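Local structure of geranyltranstransferase (3P8L) at residues 141-149 with 192-202. The protein probably condenses isopentenyl diphosphate with geranyl diphosphate to give farnesyl diphosphate and diphosphate, using magnesium as cofactor. Residues are numbered along the deposited sequence; the frame is centred on the assembly and turned at random.
Sequences EKVLLMQQL and FALIAGGVLAN
The ring of Phe192 lies against the backbone of helix 139-153: its CE1 is 3.4 Å from both Leu145 O, a carbonyl near the ring plane, and Leu149 N, which donates the i+4 bond to that same oxygen. Leu149 CD1 stands over the centre of one face, 3.9 Å from the centroid of the Phe192 ring and 12° off its normal, a CH-pi contact. Ala196 CB, from the ring's own helix, covers the opposite face toward the rim, and Gln148 CB meets the edge. A chi1 of 176° places CG of Phe192 opposite its backbone N, which carries the ring across to Leu145 O and Leu149 CD1.

One turn along, Leu145 is a knob in the hole formed by Phe192, Ala196, Val199 and Leu200. It meets Val199 tip to tip, CD2 of Leu145 being 3.9 Å from CG1 of Val199, while Leu144 CD2 touches CG2, the other Val199 branch. The axes of the two short segments are antiparallel at 173°, and the nearest CA pairs, Glu141-Val199, Leu145-Ala196 and Leu149-Phe192, step about one turn along each.

Asn202, with positive phi, is the C-prime residue of a Schellman motif: its N bonds Val199 O, and Gln203 N bonds Gly198 O. Glu141 OE1 comes within 3.2 Å of Val199 O, acceptor against acceptor. Helices 139-153 and 175-200 of the mainly helical polyprenyl synthase fold are thus joined by apolar interlocking, and the carboxylate's approach is probably mildly unfavourable.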
loop_
_atom_site.group_PDB
_atom_site.type_symbol
_atom_site.label_atom_id
_atom_site.label_comp_id
_atom_site.label_asym_id
_atom_site.label_seq_id
_atom_site.Cartn_x
_atom_site.Cartn_y
_atom_site.Cartn_z
ATOM N N GLU A 141 -3.017 -9.290 16.553
ATOM C CA GLU A 141 -4.217 -8.879 15.822
ATOM C C GLU A 141 -3.825 -7.917 14.707
ATOM O O GLU A 141 -4.365 -7.978 13.603
ATOM C CB GLU A 141 -5.192 -8.162 16.752
ATOM C CG GLU A 141 -6.053 -9.071 17.582
ATOM C CD GLU A 141 -7.067 -8.296 18.408
ATOM O OE1 GLU A 141 -8.142 -8.868 18.683
ATOM O OE2 GLU A 141 -6.797 -7.122 18.774
ATOM N N LYS A 142 -2.892 -7.029 15.040
ATOM C CA LYS A 142 -2.342 -6.050 14.122
ATOM C C LYS A 142 -1.760 -6.755 12.917
ATOM O O LYS A 142 -2.134 -6.442 11.792
ATOM C CB LYS A 142 -1.284 -5.196 14.819
ATOM C CG LYS A 142 -0.808 -4.005 14.004
ATOM C CD LYS A 142 0.030 -3.048 14.836
ATOM C CE LYS A 142 -0.857 -2.147 15.653
ATOM N NZ LYS A 142 -0.069 -1.006 16.247
ATOM N N VAL A 143 -0.908 -7.752 13.162
ATOM C CA VAL A 143 -0.250 -8.497 12.097
ATOM C C VAL A 143 -1.238 -9.291 11.254
ATOM O O VAL A 143 -1.138 -9.292 10.029
ATOM C CB VAL A 143 0.910 -9.393 12.648
ATOM C CG1 VAL A 143 1.347 -10.483 11.651
ATOM C CG2 VAL A 143 2.089 -8.543 13.007
ATOM N N LEU A 144 -2.217 -9.923 11.909
ATOM C CA LEU A 144 -3.268 -10.654 11.207
ATOM C C LEU A 144 -4.059 -9.732 10.268
ATOM O O LEU A 144 -4.336 -10.086 9.130
ATOM C CB LEU A 144 -4.226 -11.329 12.211
ATOM C CG LEU A 144 -5.438 -12.077 11.644
ATOM C CD1 LEU A 144 -5.019 -13.194 10.692
ATOM C CD2 LEU A 144 -6.301 -12.624 12.778
ATOM N N LEU A 145 -4.427 -8.565 10.763
ATOM C CA LEU A 145 -5.280 -7.670 9.981
ATOM C C LEU A 145 -4.495 -7.006 8.832
ATOM O O LEU A 145 -5.073 -6.727 7.786
ATOM C CB LEU A 145 -5.983 -6.651 10.886
ATOM C CG LEU A 145 -7.117 -7.227 11.759
ATOM C CD1 LEU A 145 -7.928 -6.121 12.375
ATOM C CD2 LEU A 145 -8.034 -8.142 10.995
ATOM N N MET A 146 -3.185 -6.822 9.015
ATOM C CA MET A 146 -2.317 -6.290 7.957
ATOM C C MET A 146 -2.156 -7.342 6.860
ATOM O O MET A 146 -2.240 -7.027 5.669
ATOM C CB MET A 146 -0.959 -5.826 8.515
ATOM C CG MET A 146 -1.011 -4.468 9.254
ATOM S SD MET A 146 0.569 -3.817 9.881
ATOM C CE MET A 146 1.191 -5.186 10.843
ATOM N N GLN A 147 -1.956 -8.596 7.275
ATOM C CA GLN A 147 -1.923 -9.739 6.362
ATOM C C GLN A 147 -3.197 -9.832 5.543
ATOM O O GLN A 147 -3.163 -10.001 4.307
ATOM C CB GLN A 147 -1.737 -11.065 7.138
ATOM C CG GLN A 147 -0.323 -11.318 7.647
ATOM C CD GLN A 147 -0.239 -12.478 8.650
ATOM O OE1 GLN A 147 -1.255 -13.030 9.073
ATOM N NE2 GLN A 147 0.985 -12.844 9.026
ATOM N N GLN A 148 -4.326 -9.714 6.228
ATOM C CA GLN A 148 -5.628 -9.875 5.604
ATOM C C GLN A 148 -5.970 -8.681 4.684
ATOM O O GLN A 148 -6.541 -8.862 3.602
ATOM C CB GLN A 148 -6.706 -10.086 6.672
ATOM C CG GLN A 148 -6.674 -11.494 7.341
ATOM C CD GLN A 148 -6.932 -12.618 6.368
ATOM O OE1 GLN A 148 -7.922 -12.609 5.639
ATOM N NE2 GLN A 148 -6.039 -13.606 6.348
ATOM N N LEU A 149 -5.606 -7.478 5.102
ATOM C CA LEU A 149 -5.875 -6.294 4.269
ATOM C C LEU A 149 -5.084 -6.361 2.985
ATOM O O LEU A 149 -5.653 -6.159 1.905
ATOM C CB LEU A 149 -5.599 -4.988 5.023
ATOM C CG LEU A 149 -6.001 -3.681 4.314
ATOM C CD1 LEU A 149 -7.510 -3.584 4.094
ATOM C CD2 LEU A 149 -5.507 -2.507 5.133
ATOM N N PHE A 192 -12.849 -8.865 3.748
ATOM C CA PHE A 192 -12.005 -8.279 4.786
ATOM C C PHE A 192 -12.840 -7.563 5.846
ATOM O O PHE A 192 -12.549 -7.687 7.036
ATOM C CB PHE A 192 -10.949 -7.294 4.237
ATOM C CG PHE A 192 -10.159 -6.622 5.328
ATOM C CD1 PHE A 192 -9.065 -7.265 5.896
ATOM C CD2 PHE A 192 -10.550 -5.378 5.844
ATOM C CE1 PHE A 192 -8.344 -6.660 6.913
ATOM C CE2 PHE A 192 -9.853 -4.786 6.878
ATOM C CZ PHE A 192 -8.738 -5.434 7.415
ATOM N N ALA A 193 -13.850 -6.789 5.439
ATOM C CA ALA A 193 -14.615 -6.019 6.429
ATOM C C ALA A 193 -15.251 -6.944 7.489
ATOM O O ALA A 193 -15.200 -6.654 8.685
ATOM C CB ALA A 193 -15.680 -5.173 5.766
ATOM N N LEU A 194 -15.834 -8.046 7.030
ATOM C CA LEU A 194 -16.475 -9.040 7.922
ATOM C C LEU A 194 -15.484 -9.805 8.815
ATOM O O LEU A 194 -15.710 -9.942 10.035
ATOM C CB LEU A 194 -17.361 -9.999 7.114
ATOM C CG LEU A 194 -18.834 -9.613 6.877
ATOM C CD1 LEU A 194 -19.629 -9.707 8.160
ATOM C CD2 LEU A 194 -19.015 -8.232 6.219
ATOM N N ILE A 195 -14.393 -10.275 8.203
ATOM C CA ILE A 195 -13.252 -10.868 8.901
ATOM C C ILE A 195 -12.731 -9.948 9.977
ATOM O O ILE A 195 -12.583 -10.371 11.129
ATOM C CB ILE A 195 -12.098 -11.246 7.912
ATOM C CG1 ILE A 195 -12.519 -12.420 7.031
ATOM C CG2 ILE A 195 -10.788 -11.562 8.647
ATOM C CD1 ILE A 195 -11.472 -12.825 6.033
ATOM N N ALA A 196 -12.479 -8.684 9.620
ATOM C CA ALA A 196 -11.988 -7.716 10.582
ATOM C C ALA A 196 -12.967 -7.485 11.729
ATOM O O ALA A 196 -12.545 -7.376 12.881
ATOM C CB ALA A 196 -11.632 -6.384 9.913
ATOM N N GLY A 197 -14.251 -7.355 11.405
ATOM C CA GLY A 197 -15.307 -7.296 12.423
ATOM C C GLY A 197 -15.215 -8.457 13.414
ATOM O O GLY A 197 -15.220 -8.238 14.621
ATOM N N GLY A 198 -15.086 -9.680 12.894
ATOM C CA GLY A 198 -14.865 -10.875 13.731
ATOM C C GLY A 198 -13.637 -10.861 14.627
ATOM O O GLY A 198 -13.703 -11.275 15.785
ATOM N N VAL A 199 -12.519 -10.377 14.089
ATOM C CA VAL A 199 -11.252 -10.324 14.804
ATOM C C VAL A 199 -11.310 -9.263 15.900
ATOM O O VAL A 199 -10.852 -9.485 17.035
ATOM C CB VAL A 199 -10.087 -10.060 13.812
ATOM C CG1 VAL A 199 -8.797 -9.710 14.520
ATOM C CG2 VAL A 199 -9.892 -11.260 12.910
ATOM N N LEU A 200 -11.897 -8.118 15.560
ATOM C CA LEU A 200 -12.100 -7.038 16.514
ATOM C C LEU A 200 -12.997 -7.464 17.676
ATOM O O LEU A 200 -12.830 -6.973 18.790
ATOM C CB LEU A 200 -12.668 -5.782 15.822
ATOM C CG LEU A 200 -11.728 -5.096 14.808
ATOM C CD1 LEU A 200 -12.473 -4.046 13.971
ATOM C CD2 LEU A 200 -10.537 -4.481 15.489
ATOM N N ALA A 201 -13.933 -8.376 17.405
ATOM C CA ALA A 201 -14.876 -8.839 18.415
ATOM C C ALA A 201 -14.434 -10.144 19.102
ATOM O O ALA A 201 -15.221 -10.754 19.839
ATOM C CB ALA A 201 -16.256 -8.999 17.800
ATOM N N ASN A 202 -13.191 -10.559 18.840
ATOM C CA ASN A 202 -12.596 -11.777 19.411
ATOM C C ASN A 202 -13.336 -13.086 19.154
ATOM O O ASN A 202 -13.387 -13.955 20.024
ATOM C CB ASN A 202 -12.321 -11.613 20.913
ATOM C CG ASN A 202 -10.846 -11.688 21.238
ATOM O OD1 ASN A 202 -10.242 -10.695 21.642
ATOM N ND2 ASN A 202 -10.253 -12.867 21.051
#